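Local coordinates for 2-aminomuconic 6-semialdehyde dehydrogenase (Pseudomonas sp., PDB 7BZV), which catalyses the NAD+-dependent oxidation of 2-aminomuconic 6-semialdehyde to 2-aminomuconate in the meta-cleavage pathway of 2-aminophenol breakdown, working as a tetramer, at the interface of chains A and B and the interface of chains A and C. Residues are numbered along the deposited sequence; one frame, centred on the assembly and turned at random. Chains: chain A/B/C, 2-aminomuconic 6-semialdehyde dehydrogenase.

Contact 1: the interface of chains A and B. Residues chain A 423-426, 429-430, 444; chain B 423-426, 429-430, 444.
This is a two-fold symmetric homomeric interface that ties chain A to chain B within the tetramer. The loop before helix 426-435 and the first turns of that helix meet their own copies. A:Asn425 and B:Asn425 form an antiparallel beta bridge. The backbone N of A:Leu426 donates to B:Thr424 O at 2.8 Å, nearly straight (167° at H), from above the carbonyl plane. The twin bond runs the other way. The two leucine side chains cross at about a right angle. CG of A:Leu426 is anti to the backbone N (chi1 168°), which sends both methyls toward chain B. CD2 of A:Leu426 meets the methyl CB of B:Ala429 at 3.8 Å. It also meets the amide of B:Asn444 tip to tip. CD1 of A:Leu426 lies 3.8 Å from NE2 of B:His430. The imidazoles also meet tip to tip, NE2 of A:His430 to NE2 of B:His430 at 2.9 Å. One NE2 must donate and the other accept, so the rings probably differ in tautomer or protonation; which one donates is not seen. Beyond the tip of A:Leu426, the B:Asn444 amide is fixed by two bonds to the B:Thr423 backbone. The site joins the two helix starts and helps hold the tetramer that NAD+ binding requires.

Contact 2: the interface of chains A and B. Residues chain A 121-122, 124-126; chain B 121-122, 124-126.
A:Val122 and B:Ser124 face each other closely here, and the two-fold axis repeats the pair with the chains exchanged. CG1 of A:Val122 is anti to the backbone N (chi1 166°) and lies 3.7 Å from the hydroxyl OG of B:Ser124. The other methyl, CG2 of A:Val122, lies 3.7 Å from the backbone N of B:Arg126. Across the axis, CB of A:Ser124 meets CB of B:Ser124 at 3.9 Å. Their OG atoms, each anti to its own backbone N, share water 3, at 2.8 Å from OG of A:Ser124 and OG of B:Ser124. The imidazole of B:His125 crosses the A:Pro121 ring obliquely. CD2 of B:His125 lies 3.8 Å from CA of A:Pro121. CG of B:His125 is anti to its carbonyl carbon (chi1 -76°), which places the imidazole against A:Pro121. The backbones are joined as well. A:Val122 N donates to B:Ser124 O at 2.9 Å, almost straight (172° at H) but from above the carbonyl plane. Waters 1 and 2 touch each other and bind backbone groups of both chains. Water 1 lies 2.7 Å from A:Val122 O and also pairs with B:Ser124 N. The patch joins the loop before strand 124-128 of each chain to the start of that strand in the other, helping hold the tetramer together.

Contact 3: the interface of chains A and C. Residues chain A 433, 436, 438-441, 453-454, 465; chain C 139, 478-482.
Strand 440-443 of chain A, with the loop before it, runs parallel to strand 476-485 of chain C. Loop residues A:Thr453, A:Pro454 and A:Arg465 and the helix 426-435 residue A:Ser433 flank the pair. C:Asn480 N donates to A:Gly439 O at 2.8 Å. A:Ser441 N returns a bond of 2.8 Å to C:Asn480 O, nearly along the C=O axis. C:Cys482 N then reaches A:Ser441 O at 2.9 Å. The hydroxyl OG1 of C:Thr479, anti to its carbonyl carbon (chi1 -63°), donates to A:Val438 O at 2.6 Å. Its methyl CG2 turns to CB of A:Ser441. The side chain of A:Arg465 bends at chi2 (-80°). Its guanidinium meets C:Leu478 O side-on, with that oxygen in the guanidinium plane. NH2 of A:Arg465 donates to C:Leu478 O at 2.8 Å, on a lone pair, while the longer NE bond comes from above the carbonyl plane. Two donors thus grip one backbone oxygen, although C:Leu478 itself is poorly ordered. The amide of C:Asn480 projects anti to its backbone N (chi1 -174°). It lies alongside A:Ile440, ND2 of C:Asn480 being 3.5 Å from CD1 of A:Ile440, and crosses A:Thr453 and A:Pro454 at about a right angle. The contact extends a beta-sheet across the chain boundary and helps build the tetramer.

Contact 1: the interface of chains A and B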
ATOM      1  N   THR A 423     -30.609  -6.932  -2.117  1.00 22.57           N
ATOM      2  CA  THR A 423     -30.763  -8.359  -1.847  1.00 21.30           C
ATOM      3  C   THR A 423     -30.213  -8.650  -0.456  1.00 25.41           C
ATOM      4  O   THR A 423     -29.274  -8.000  -0.020  1.00 25.28           O
ATOM      5  CB  THR A 423     -30.032  -9.235  -2.891  1.00 28.22           C
ATOM      6  OG1 THR A 423     -30.232 -10.609  -2.570  1.00 26.12           O
ATOM      7  CG2 THR A 423     -28.523  -8.974  -2.928  1.00 30.51           C
ATOM      8  N   THR A 424     -30.789  -9.632   0.244  1.00 23.88           N
ATOM      9  CA  THR A 424     -30.187 -10.060   1.506  1.00 19.20           C
ATOM     10  C   THR A 424     -29.378 -11.338   1.364  1.00 24.55           C
ATOM     11  O   THR A 424     -28.945 -11.905   2.380  1.00 22.89           O
ATOM     12  CB  THR A 424     -31.245 -10.269   2.601  1.00 27.30           C
ATOM     13  OG1 THR A 424     -32.182 -11.246   2.164  1.00 23.69           O
ATOM     14  CG2 THR A 424     -31.966  -8.968   2.907  1.00 29.83           C
ATOM     15  N   ASN A 425     -29.138 -11.796   0.144  1.00 25.55           N
ATOM     16  CA  ASN A 425     -28.425 -13.038  -0.082  1.00 22.34           C
ATOM     17  C   ASN A 425     -26.933 -12.739  -0.226  1.00 22.95           C
ATOM     18  O   ASN A 425     -26.548 -11.944  -1.085  1.00 25.34           O
ATOM     19  CB  ASN A 425     -28.947 -13.730  -1.333  1.00 24.74           C
ATOM     20  CG  ASN A 425     -28.262 -15.054  -1.570  1.00 38.12           C
ATOM     21  OD1 ASN A 425     -27.162 -15.097  -2.102  1.00 29.93           O
ATOM     22  ND2 ASN A 425     -28.891 -16.136  -1.151  1.00 47.38           N
ATOM     23  N   LEU A 426     -26.115 -13.376   0.607  1.00 21.52           N
ATOM     24  CA  LEU A 426     -24.686 -13.074   0.669  1.00 23.25           C
ATOM     25  C   LEU A 426     -24.002 -13.236  -0.674  1.00 25.72           C
ATOM     26  O   LEU A 426     -23.412 -12.287  -1.212  1.00 23.67           O
ATOM     27  CB  LEU A 426     -24.042 -13.980   1.711  1.00 19.21           C
ATOM     28  CG  LEU A 426     -22.498 -13.989   1.703  1.00 25.01           C
ATOM     29  CD1 LEU A 426     -21.998 -12.638   2.177  1.00 22.39           C
ATOM     30  CD2 LEU A 426     -22.000 -15.117   2.574  1.00 29.06           C
ATOM     31  N   ALA A 429     -25.273 -10.912  -3.588  1.00 24.80           N
ATOM     32  CA  ALA A 429     -24.897  -9.515  -3.453  1.00 28.71           C
ATOM     33  C   ALA A 429     -23.521  -9.260  -4.042  1.00 30.09           C
ATOM     34  O   ALA A 429     -23.337  -8.290  -4.788  1.00 22.97           O
ATOM     35  CB  ALA A 429     -24.908  -9.095  -1.982  1.00 25.62           C
ATOM     36  N   HIS A 430     -22.526 -10.083  -3.647  1.00 23.19           N
ATOM     37  CA  HIS A 430     -21.144  -9.884  -4.103  1.00 22.13           C
ATOM     38  C   HIS A 430     -20.994 -10.230  -5.583  1.00 26.58           C
ATOM     39  O   HIS A 430     -20.340  -9.512  -6.337  1.00 24.08           O
ATOM     40  CB  HIS A 430     -20.179 -10.705  -3.234  1.00 22.95           C
ATOM     41  CG  HIS A 430     -20.038 -10.149  -1.854  1.00 21.75           C
ATOM     42  ND1 HIS A 430     -19.298  -9.021  -1.563  1.00 22.10           N
ATOM     43  CD2 HIS A 430     -20.622 -10.523  -0.693  1.00 21.94           C
ATOM     44  CE1 HIS A 430     -19.427  -8.733  -0.281  1.00 23.59           C
ATOM     45  NE2 HIS A 430     -20.193  -9.657   0.281  1.00 21.19           N
ATOM     46  N   ASN A 444     -27.528  -2.619  -1.157  1.00 22.83           N
ATOM     47  CA  ASN A 444     -28.438  -2.281  -0.066  1.00 21.20           C
ATOM     48  C   ASN A 444     -28.220  -0.865   0.444  1.00 21.03           C
ATOM     49  O   ASN A 444     -28.396  -0.575   1.619  1.00 18.75           O
ATOM     50  CB  ASN A 444     -28.352  -3.312   1.066  1.00 20.02           C
ATOM     51  CG  ASN A 444     -28.858  -4.654   0.669  1.00 20.97           C
ATOM     52  OD1 ASN A 444     -29.582  -4.816  -0.317  1.00 22.64           O
ATOM     53  ND2 ASN A 444     -28.475  -5.675   1.462  1.00 26.78           N
TER
ATOM     54  N   THR B 423     -23.975 -19.195   6.797  1.00 22.57           N
ATOM     55  CA  THR B 423     -25.212 -18.433   6.646  1.00 21.30           C
ATOM     56  C   THR B 423     -25.291 -17.917   5.215  1.00 25.41           C
ATOM     57  O   THR B 423     -24.268 -17.628   4.610  1.00 25.28           O
ATOM     58  CB  THR B 423     -25.295 -17.246   7.634  1.00 28.22           C
ATOM     59  OG1 THR B 423     -26.527 -16.559   7.436  1.00 26.12           O
ATOM     60  CG2 THR B 423     -24.155 -16.240   7.444  1.00 30.51           C
ATOM     61  N   THR B 424     -26.504 -17.791   4.668  1.00 23.88           N
ATOM     62  CA  THR B 424     -26.639 -17.140   3.366  1.00 19.20           C
ATOM     63  C   THR B 424     -27.109 -15.699   3.479  1.00 24.55           C
ATOM     64  O   THR B 424     -27.422 -15.075   2.453  1.00 22.89           O
ATOM     65  CB  THR B 424     -27.606 -17.900   2.444  1.00 27.30           C
ATOM     66  OG1 THR B 424     -28.880 -17.982   3.071  1.00 23.69           O
ATOM     67  CG2 THR B 424     -27.087 -19.297   2.156  1.00 29.83           C
ATOM     68  N   ASN B 425     -27.146 -15.144   4.682  1.00 25.55           N
ATOM     69  CA  ASN B 425     -27.636 -13.795   4.888  1.00 22.34           C
ATOM     70  C   ASN B 425     -26.463 -12.820   4.804  1.00 22.95           C
ATOM     71  O   ASN B 425     -25.491 -12.965   5.547  1.00 25.34           O
ATOM     72  CB  ASN B 425     -28.320 -13.681   6.242  1.00 24.74           C
ATOM     73  CG  ASN B 425     -28.890 -12.302   6.470  1.00 38.12           C
ATOM     74  OD1 ASN B 425     -28.171 -11.388   6.846  1.00 29.93           O
ATOM     75  ND2 ASN B 425     -30.174 -12.136   6.215  1.00 47.38           N
ATOM     76  N   LEU B 426     -26.567 -11.840   3.909  1.00 21.52           N
ATOM     77  CA  LEU B 426     -25.459 -10.928   3.630  1.00 23.25           C
ATOM     78  C   LEU B 426     -24.976 -10.207   4.873  1.00 25.72           C
ATOM     79  O   LEU B 426     -23.802 -10.312   5.260  1.00 23.67           O
ATOM     80  CB  LEU B 426     -25.908  -9.928   2.571  1.00 19.21           C
ATOM     81  CG  LEU B 426     -24.960  -8.726   2.366  1.00 25.01           C
ATOM     82  CD1 LEU B 426     -23.671  -9.221   1.738  1.00 22.39           C
ATOM     83  CD2 LEU B 426     -25.647  -7.690   1.511  1.00 29.06           C
ATOM     84  N   ALA B 429     -23.558 -12.461   7.774  1.00 24.80           N
ATOM     85  CA  ALA B 429     -22.263 -13.058   7.497  1.00 28.71           C
ATOM     86  C   ALA B 429     -21.134 -12.114   7.871  1.00 30.09           C
ATOM     87  O   ALA B 429     -20.165 -12.533   8.518  1.00 22.97           O
ATOM     88  CB  ALA B 429     -22.149 -13.429   6.016  1.00 25.62           C
ATOM     89  N   HIS B 430     -21.211 -10.852   7.397  1.00 23.19           N
ATOM     90  CA  HIS B 430     -20.140  -9.876   7.642  1.00 22.13           C
ATOM     91  C   HIS B 430     -20.111  -9.445   9.107  1.00 26.58           C
ATOM     92  O   HIS B 430     -19.046  -9.341   9.714  1.00 24.08           O
ATOM     93  CB  HIS B 430     -20.300  -8.670   6.704  1.00 22.95           C
ATOM     94  CG  HIS B 430     -19.974  -9.003   5.284  1.00 21.75           C
ATOM     95  ND1 HIS B 430     -18.684  -9.159   4.820  1.00 22.10           N
ATOM     96  CD2 HIS B 430     -20.785  -9.297   4.243  1.00 21.94           C
ATOM     97  CE1 HIS B 430     -18.719  -9.526   3.551  1.00 23.59           C
ATOM     98  NE2 HIS B 430     -19.986  -9.575   3.164  1.00 21.19           N
ATOM     99  N   ASN B 444     -18.866 -19.588   5.134  1.00 22.83           N
ATOM    100  CA  ASN B 444     -19.318 -20.577   4.161  1.00 21.20           C
ATOM    101  C   ASN B 444     -18.158 -21.334   3.532  1.00 21.03           C
ATOM    102  O   ASN B 444     -18.205 -21.731   2.377  1.00 18.75           O
ATOM    103  CB  ASN B 444     -20.220 -19.937   3.098  1.00 20.02           C
ATOM    104  CG  ASN B 444     -21.517 -19.458   3.650  1.00 20.97           C
ATOM    105  OD1 ASN B 444     -21.952 -19.851   4.735  1.00 22.64           O
ATOM    106  ND2 ASN B 444     -22.180 -18.571   2.881  1.00 26.78           N
TER

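Contact 2: the interface of chains A and B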
ATOM      1  N   PRO A 121       2.081   8.311   1.294  1.00 24.19           N
ATOM      2  CA  PRO A 121       3.460   7.799   1.331  1.00 23.42           C
ATOM      3  C   PRO A 121       4.201   8.145   0.055  1.00 34.23           C
ATOM      4  O   PRO A 121       3.637   8.741  -0.859  1.00 31.94           O
ATOM      5  CB  PRO A 121       3.281   6.295   1.457  1.00 28.83           C
ATOM      6  CG  PRO A 121       2.038   6.022   0.647  1.00 29.33           C
ATOM      7  CD  PRO A 121       1.121   7.240   0.943  1.00 29.62           C
ATOM      8  N   VAL A 122       5.455   7.712  -0.020  1.00 24.67           N
ATOM      9  CA  VAL A 122       6.243   7.831  -1.237  1.00 22.67           C
ATOM     10  C   VAL A 122       6.325   6.444  -1.876  1.00 37.62           C
ATOM     11  O   VAL A 122       6.732   5.479  -1.223  1.00 36.98           O
ATOM     12  CB  VAL A 122       7.628   8.401  -0.931  1.00 29.58           C
ATOM     13  CG1 VAL A 122       8.599   8.226  -2.126  1.00 29.65           C
ATOM     14  CG2 VAL A 122       7.581   9.887  -0.590  1.00 28.45           C
ATOM     15  N   SER A 124       7.919   3.632  -3.875  1.00 20.55           N
ATOM     16  CA  SER A 124       9.352   3.406  -3.945  1.00 17.26           C
ATOM     17  C   SER A 124       9.660   1.931  -4.091  1.00 18.09           C
ATOM     18  O   SER A 124       8.965   1.098  -3.522  1.00 23.04           O
ATOM     19  CB  SER A 124       9.995   4.026  -2.685  1.00 25.63           C
ATOM     20  OG  SER A 124      11.362   3.682  -2.599  1.00 28.23           O
ATOM     21  N   HIS A 125      10.683   1.616  -4.890  1.00 19.77           N
ATOM     22  CA  HIS A 125      11.181   0.253  -5.062  1.00 23.64           C
ATOM     23  C   HIS A 125      12.701   0.313  -5.092  1.00 28.98           C
ATOM     24  O   HIS A 125      13.304   1.286  -5.550  1.00 22.98           O
ATOM     25  CB  HIS A 125      10.673  -0.463  -6.368  1.00 26.50           C
ATOM     26  CG  HIS A 125       9.239  -0.946  -6.287  1.00 41.39           C
ATOM     27  ND1 HIS A 125       8.158  -0.112  -6.505  1.00 39.16           N
ATOM     28  CD2 HIS A 125       8.714  -2.170  -6.012  1.00 46.78           C
ATOM     29  CE1 HIS A 125       7.035  -0.791  -6.335  1.00 48.75           C
ATOM     30  NE2 HIS A 125       7.343  -2.042  -6.043  1.00 40.08           N
ATOM     31  N   ARG A 126      13.321  -0.784  -4.700  1.00 21.93           N
ATOM     32  CA  ARG A 126      14.756  -0.946  -4.898  1.00 22.95           C
ATOM     33  C   ARG A 126      15.027  -1.871  -6.067  1.00 29.11           C
ATOM     34  O   ARG A 126      14.504  -2.986  -6.120  1.00 30.00           O
ATOM     35  CB  ARG A 126      15.426  -1.504  -3.649  1.00 27.48           C
ATOM     36  CG  ARG A 126      16.903  -1.868  -3.899  1.00 28.92           C
ATOM     37  CD  ARG A 126      17.529  -2.300  -2.584  1.00 33.43           C
ATOM     38  NE  ARG A 126      18.767  -3.040  -2.772  1.00 35.46           N
ATOM     39  CZ  ARG A 126      19.847  -2.883  -2.021  1.00 39.91           C
ATOM     40  NH1 ARG A 126      19.848  -2.004  -1.030  1.00 37.76           N
ATOM     41  NH2 ARG A 126      20.913  -3.620  -2.265  1.00 40.55           N
TER
ATOM     42  N   PRO B 121       7.540  -3.705  -2.119  1.00 24.19           N
ATOM     43  CA  PRO B 121       7.990  -2.318  -2.313  1.00 23.42           C
ATOM     44  C   PRO B 121       8.893  -1.878  -1.177  1.00 34.23           C
ATOM     45  O   PRO B 121       9.133  -2.629  -0.236  1.00 31.94           O
ATOM     46  CB  PRO B 121       6.698  -1.518  -2.312  1.00 28.83           C
ATOM     47  CG  PRO B 121       5.832  -2.255  -1.322  1.00 29.33           C
ATOM     48  CD  PRO B 121       6.167  -3.751  -1.568  1.00 29.62           C
ATOM     49  N   VAL B 122       9.342  -0.630  -1.249  1.00 24.67           N
ATOM     50  CA  VAL B 122      10.090  -0.013  -0.163  1.00 22.67           C
ATOM     51  C   VAL B 122       9.155   0.965   0.549  1.00 37.62           C
ATOM     52  O   VAL B 122       8.569   1.845  -0.089  1.00 36.98           O
ATOM     53  CB  VAL B 122      11.344   0.680  -0.696  1.00 29.58           C
ATOM     54  CG1 VAL B 122      11.974   1.621   0.362  1.00 29.65           C
ATOM     55  CG2 VAL B 122      12.418  -0.314  -1.125  1.00 28.45           C
ATOM     56  N   SER B 124       8.239   4.102   2.490  1.00 20.55           N
ATOM     57  CA  SER B 124       8.959   5.359   2.375  1.00 17.26           C
ATOM     58  C   SER B 124       8.028   6.536   2.575  1.00 18.09           C
ATOM     59  O   SER B 124       6.875   6.484   2.164  1.00 23.04           O
ATOM     60  CB  SER B 124       9.661   5.383   1.000  1.00 25.63           C
ATOM     61  OG  SER B 124      10.227   6.651   0.748  1.00 28.23           O
ATOM     62  N   HIS B 125       8.526   7.579   3.243  1.00 19.77           N
ATOM     63  CA  HIS B 125       7.802   8.833   3.434  1.00 23.64           C
ATOM     64  C   HIS B 125       8.792   9.974   3.249  1.00 28.98           C
ATOM     65  O   HIS B 125       9.981   9.860   3.554  1.00 22.98           O
ATOM     66  CB  HIS B 125       7.115   8.977   4.843  1.00 26.50           C
ATOM     67  CG  HIS B 125       5.845   8.166   4.994  1.00 41.39           C
ATOM     68  ND1 HIS B 125       5.853   6.818   5.303  1.00 39.16           N
ATOM     69  CD2 HIS B 125       4.535   8.511   4.876  1.00 46.78           C
ATOM     70  CE1 HIS B 125       4.610   6.365   5.336  1.00 48.75           C
ATOM     71  NE2 HIS B 125       3.792   7.372   5.089  1.00 40.08           N
ATOM     72  N   ARG B 126       8.271  11.118   2.849  1.00 21.93           N
ATOM     73  CA  ARG B 126       9.059  12.345   2.857  1.00 22.95           C
ATOM     74  C   ARG B 126       8.672  13.215   4.035  1.00 29.11           C
ATOM     75  O   ARG B 126       7.494  13.515   4.234  1.00 30.00           O
ATOM     76  CB  ARG B 126       8.868  13.132   1.566  1.00 27.48           C
ATOM     77  CG  ARG B 126       9.532  14.522   1.632  1.00 28.92           C
ATOM     78  CD  ARG B 126       9.403  15.190   0.275  1.00 33.43           C
ATOM     79  NE  ARG B 126       9.620  16.628   0.339  1.00 35.46           N
ATOM     80  CZ  ARG B 126      10.305  17.315  -0.564  1.00 39.91           C
ATOM     81  NH1 ARG B 126      10.848  16.697  -1.602  1.00 37.76           N
ATOM     82  NH2 ARG B 126      10.426  18.620  -0.422  1.00 40.55           N
TER
HETATM   83  O   HOH W   1       5.935   3.858   0.716  1.00 23.89           O
HETATM   84  O   HOH W   2       6.552   2.119  -1.786  1.00 23.89           O
HETATM   85  O   HOH W   3      12.197   5.838  -1.046  0.51 32.29           O

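Contact 3: the interface of chains A and C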
ATOM      1  N   SER A 433     -23.141  -7.462  -7.789  1.00 25.64           N
ATOM      2  CA  SER A 433     -22.591  -6.106  -7.740  1.00 21.82           C
ATOM      3  C   SER A 433     -21.252  -6.016  -8.480  1.00 26.19           C
ATOM      4  O   SER A 433     -20.999  -5.060  -9.245  1.00 22.65           O
ATOM      5  CB  SER A 433     -22.456  -5.647  -6.282  1.00 23.00           C
ATOM      6  OG  SER A 433     -21.550  -6.407  -5.557  1.00 26.06           O
ATOM      7  N   MET A 436     -21.521  -5.636 -12.296  1.00 26.87           N
ATOM      8  CA  MET A 436     -21.982  -4.393 -12.903  1.00 22.93           C
ATOM      9  C   MET A 436     -20.852  -3.675 -13.608  1.00 25.79           C
ATOM     10  O   MET A 436     -19.816  -3.445 -12.998  1.00 24.35           O
ATOM     11  CB  MET A 436     -22.598  -3.473 -11.855  1.00 23.32           C
ATOM     12  CG  MET A 436     -23.823  -4.016 -11.155  1.00 24.12           C
ATOM     13  SD  MET A 436     -25.238  -4.461 -12.206  1.00 29.53           S
ATOM     14  CE  MET A 436     -26.297  -3.291 -13.206  1.00 58.37           C
ATOM     15  N   VAL A 438     -19.725  -0.619 -14.046  1.00 23.93           N
ATOM     16  CA  VAL A 438     -19.933   0.719 -13.520  1.00 28.04           C
ATOM     17  C   VAL A 438     -18.748   1.087 -12.647  1.00 25.74           C
ATOM     18  O   VAL A 438     -18.002   0.219 -12.176  1.00 23.52           O
ATOM     19  CB  VAL A 438     -21.235   0.763 -12.690  1.00 29.24           C
ATOM     20  CG1 VAL A 438     -22.432   0.376 -13.547  1.00 26.47           C
ATOM     21  CG2 VAL A 438     -21.098  -0.158 -11.469  1.00 25.64           C
ATOM     22  N   GLY A 439     -18.623   2.390 -12.367  1.00 24.89           N
ATOM     23  CA  GLY A 439     -17.611   2.851 -11.437  1.00 27.78           C
ATOM     24  C   GLY A 439     -17.943   2.566  -9.989  1.00 24.84           C
ATOM     25  O   GLY A 439     -17.034   2.293  -9.193  1.00 25.53           O
ATOM     26  N   ILE A 440     -19.225   2.612  -9.625  1.00 21.24           N
ATOM     27  CA  ILE A 440     -19.647   2.430  -8.229  1.00 24.61           C
ATOM     28  C   ILE A 440     -20.894   1.555  -8.216  1.00 25.67           C
ATOM     29  O   ILE A 440     -21.881   1.825  -8.913  1.00 23.62           O
ATOM     30  CB  ILE A 440     -19.856   3.780  -7.517  1.00 26.08           C
ATOM     31  CG1 ILE A 440     -20.359   3.653  -6.055  1.00 23.18           C
ATOM     32  CG2 ILE A 440     -20.862   4.624  -8.272  1.00 34.96           C
ATOM     33  CD1 ILE A 440     -19.466   3.010  -5.112  1.00 31.09           C
ATOM     34  N   SER A 441     -20.818   0.464  -7.474  1.00 20.78           N
ATOM     35  CA  SER A 441     -21.861  -0.552  -7.440  1.00 24.41           C
ATOM     36  C   SER A 441     -22.237  -0.733  -5.975  1.00 22.74           C
ATOM     37  O   SER A 441     -21.472  -1.314  -5.197  1.00 22.00           O
ATOM     38  CB  SER A 441     -21.343  -1.830  -8.066  1.00 24.38           C
ATOM     39  OG  SER A 441     -22.365  -2.707  -8.316  1.00 23.25           O
ATOM     40  N   THR A 453     -11.955   6.137  -1.668  1.00 26.93           N
ATOM     41  CA  THR A 453     -12.106   5.040  -2.593  1.00 28.43           C
ATOM     42  C   THR A 453     -12.127   5.549  -4.023  1.00 23.90           C
ATOM     43  O   THR A 453     -12.496   6.693  -4.276  1.00 24.58           O
ATOM     44  CB  THR A 453     -13.402   4.281  -2.297  1.00 29.94           C
ATOM     45  OG1 THR A 453     -14.538   5.096  -2.626  1.00 29.29           O
ATOM     46  CG2 THR A 453     -13.475   3.867  -0.779  1.00 28.98           C
ATOM     47  N   PRO A 454     -11.792   4.684  -4.985  1.00 24.63           N
ATOM     48  CA  PRO A 454     -11.797   5.088  -6.408  1.00 37.19           C
ATOM     49  C   PRO A 454     -13.207   5.334  -6.917  1.00 37.36           C
ATOM     50  O   PRO A 454     -14.112   4.515  -6.730  1.00 28.76           O
ATOM     51  CB  PRO A 454     -11.149   3.896  -7.129  1.00 47.04           C
ATOM     52  CG  PRO A 454     -11.316   2.693  -6.152  1.00 49.81           C
ATOM     53  CD  PRO A 454     -11.351   3.285  -4.772  1.00 43.71           C
ATOM     54  N   ARG A 465     -10.089   7.646 -12.591  1.00 27.71           N
ATOM     55  CA  ARG A 465     -10.710   7.568 -11.272  1.00 19.60           C
ATOM     56  C   ARG A 465     -10.138   8.660 -10.382  1.00 46.96           C
ATOM     57  O   ARG A 465      -8.989   9.081 -10.559  1.00 31.58           O
ATOM     58  CB  ARG A 465     -10.493   6.209 -10.598  1.00 23.87           C
ATOM     59  CG  ARG A 465     -11.045   5.024 -11.371  1.00 32.21           C
ATOM     60  CD  ARG A 465     -12.547   4.929 -11.128  1.00 25.37           C
ATOM     61  NE  ARG A 465     -13.255   3.857 -11.815  1.00 29.42           N
ATOM     62  CZ  ARG A 465     -13.586   3.852 -13.106  1.00 43.58           C
ATOM     63  NH1 ARG A 465     -13.237   4.870 -13.897  1.00 46.51           N
ATOM     64  NH2 ARG A 465     -14.280   2.813 -13.593  1.00 39.65           N
TER
ATOM     65  N   ALA C 139     -12.572  -2.523  -4.391  1.00 22.21           N
ATOM     66  CA  ALA C 139     -12.489  -2.234  -5.819  1.00 22.70           C
ATOM     67  C   ALA C 139     -12.340  -3.556  -6.577  1.00 27.46           C
ATOM     68  O   ALA C 139     -11.428  -4.345  -6.308  1.00 34.88           O
ATOM     69  CB  ALA C 139     -11.324  -1.280  -6.111  1.00 26.83           C
ATOM     70  N   LEU C 478     -12.231  -0.188 -13.013  1.00 22.07           N
ATOM     71  CA  LEU C 478     -12.380  -0.357 -11.563  1.00 22.86           C
ATOM     72  C   LEU C 478     -13.843  -0.139 -11.179  1.00 24.31           C
ATOM     73  O   LEU C 478     -14.428   0.883 -11.535  1.00 23.82           O
ATOM     74  CB  LEU C 478     -11.499   0.610 -10.781  1.00 31.96           C
ATOM     75  CG  LEU C 478     -10.120   0.032 -10.430  1.00 53.95           C
ATOM     76  CD1 LEU C 478      -9.382  -0.523 -11.628  1.00 84.51           C
ATOM     77  CD2 LEU C 478      -9.290   1.113  -9.738  1.00 58.32           C
ATOM     78  N   THR C 479     -14.433  -1.103 -10.492  1.00 25.40           N
ATOM     79  CA  THR C 479     -15.779  -0.949  -9.950  1.00 26.13           C
ATOM     80  C   THR C 479     -15.644  -0.963  -8.449  1.00 26.92           C
ATOM     81  O   THR C 479     -15.296  -2.011  -7.886  1.00 22.03           O
ATOM     82  CB  THR C 479     -16.680  -2.101 -10.355  1.00 31.69           C
ATOM     83  OG1 THR C 479     -16.804  -2.102 -11.771  1.00 23.47           O
ATOM     84  CG2 THR C 479     -18.078  -1.979  -9.698  1.00 33.43           C
ATOM     85  N   ASN C 480     -15.944   0.162  -7.798  1.00 20.47           N
ATOM     86  CA  ASN C 480     -15.925   0.179  -6.327  1.00 27.77           C
ATOM     87  C   ASN C 480     -17.235  -0.462  -5.863  1.00 26.76           C
ATOM     88  O   ASN C 480     -18.324   0.024  -6.180  1.00 30.37           O
ATOM     89  CB  ASN C 480     -15.709   1.584  -5.744  1.00 25.77           C
ATOM     90  CG  ASN C 480     -15.550   1.561  -4.173  1.00 35.12           C
ATOM     91  OD1 ASN C 480     -14.622   0.941  -3.612  1.00 33.75           O
ATOM     92  ND2 ASN C 480     -16.472   2.201  -3.484  1.00 32.89           N
ATOM     93  N   VAL C 481     -17.140  -1.623  -5.228  1.00 21.09           N
ATOM     94  CA  VAL C 481     -18.307  -2.300  -4.679  1.00 20.36           C
ATOM     95  C   VAL C 481     -18.487  -1.769  -3.261  1.00 22.21           C
ATOM     96  O   VAL C 481     -17.553  -1.810  -2.457  1.00 21.58           O
ATOM     97  CB  VAL C 481     -18.137  -3.820  -4.680  1.00 23.82           C
ATOM     98  CG1 VAL C 481     -19.349  -4.429  -3.908  1.00 22.54           C
ATOM     99  CG2 VAL C 481     -18.036  -4.346  -6.106  1.00 25.00           C
ATOM    100  N   CYS C 482     -19.640  -1.186  -2.966  1.00 20.26           N
ATOM    101  CA  CYS C 482     -19.859  -0.599  -1.642  1.00 20.46           C
ATOM    102  C   CYS C 482     -21.063  -1.256  -0.982  1.00 20.29           C
ATOM    103  O   CYS C 482     -22.210  -0.987  -1.360  1.00 20.74           O
ATOM    104  CB  CYS C 482     -20.063   0.905  -1.750  1.00 24.61           C
ATOM    105  SG  CYS C 482     -20.439   1.768  -0.267  1.00 25.88           S
TER

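Contact 1 and contact 2 both belong to the A-B interface, with C-alpha centres about 38 Å apart, so chains A and B are held at two well-separated places. Contact 3 belongs to the A-C interface. Its centre lies about 18 Å from contact 1 and about 27 Å from contact 2. Helix 426-435 links contacts 1 and 3: its first part meets chain B, while A:Ser433 near its end meets chain C. Strand 440-443 of contact 3 also leads directly to A:Asn444 of contact 1. One segment of chain A therefore serves two neighbours, which may couple both interfaces within the tetramer.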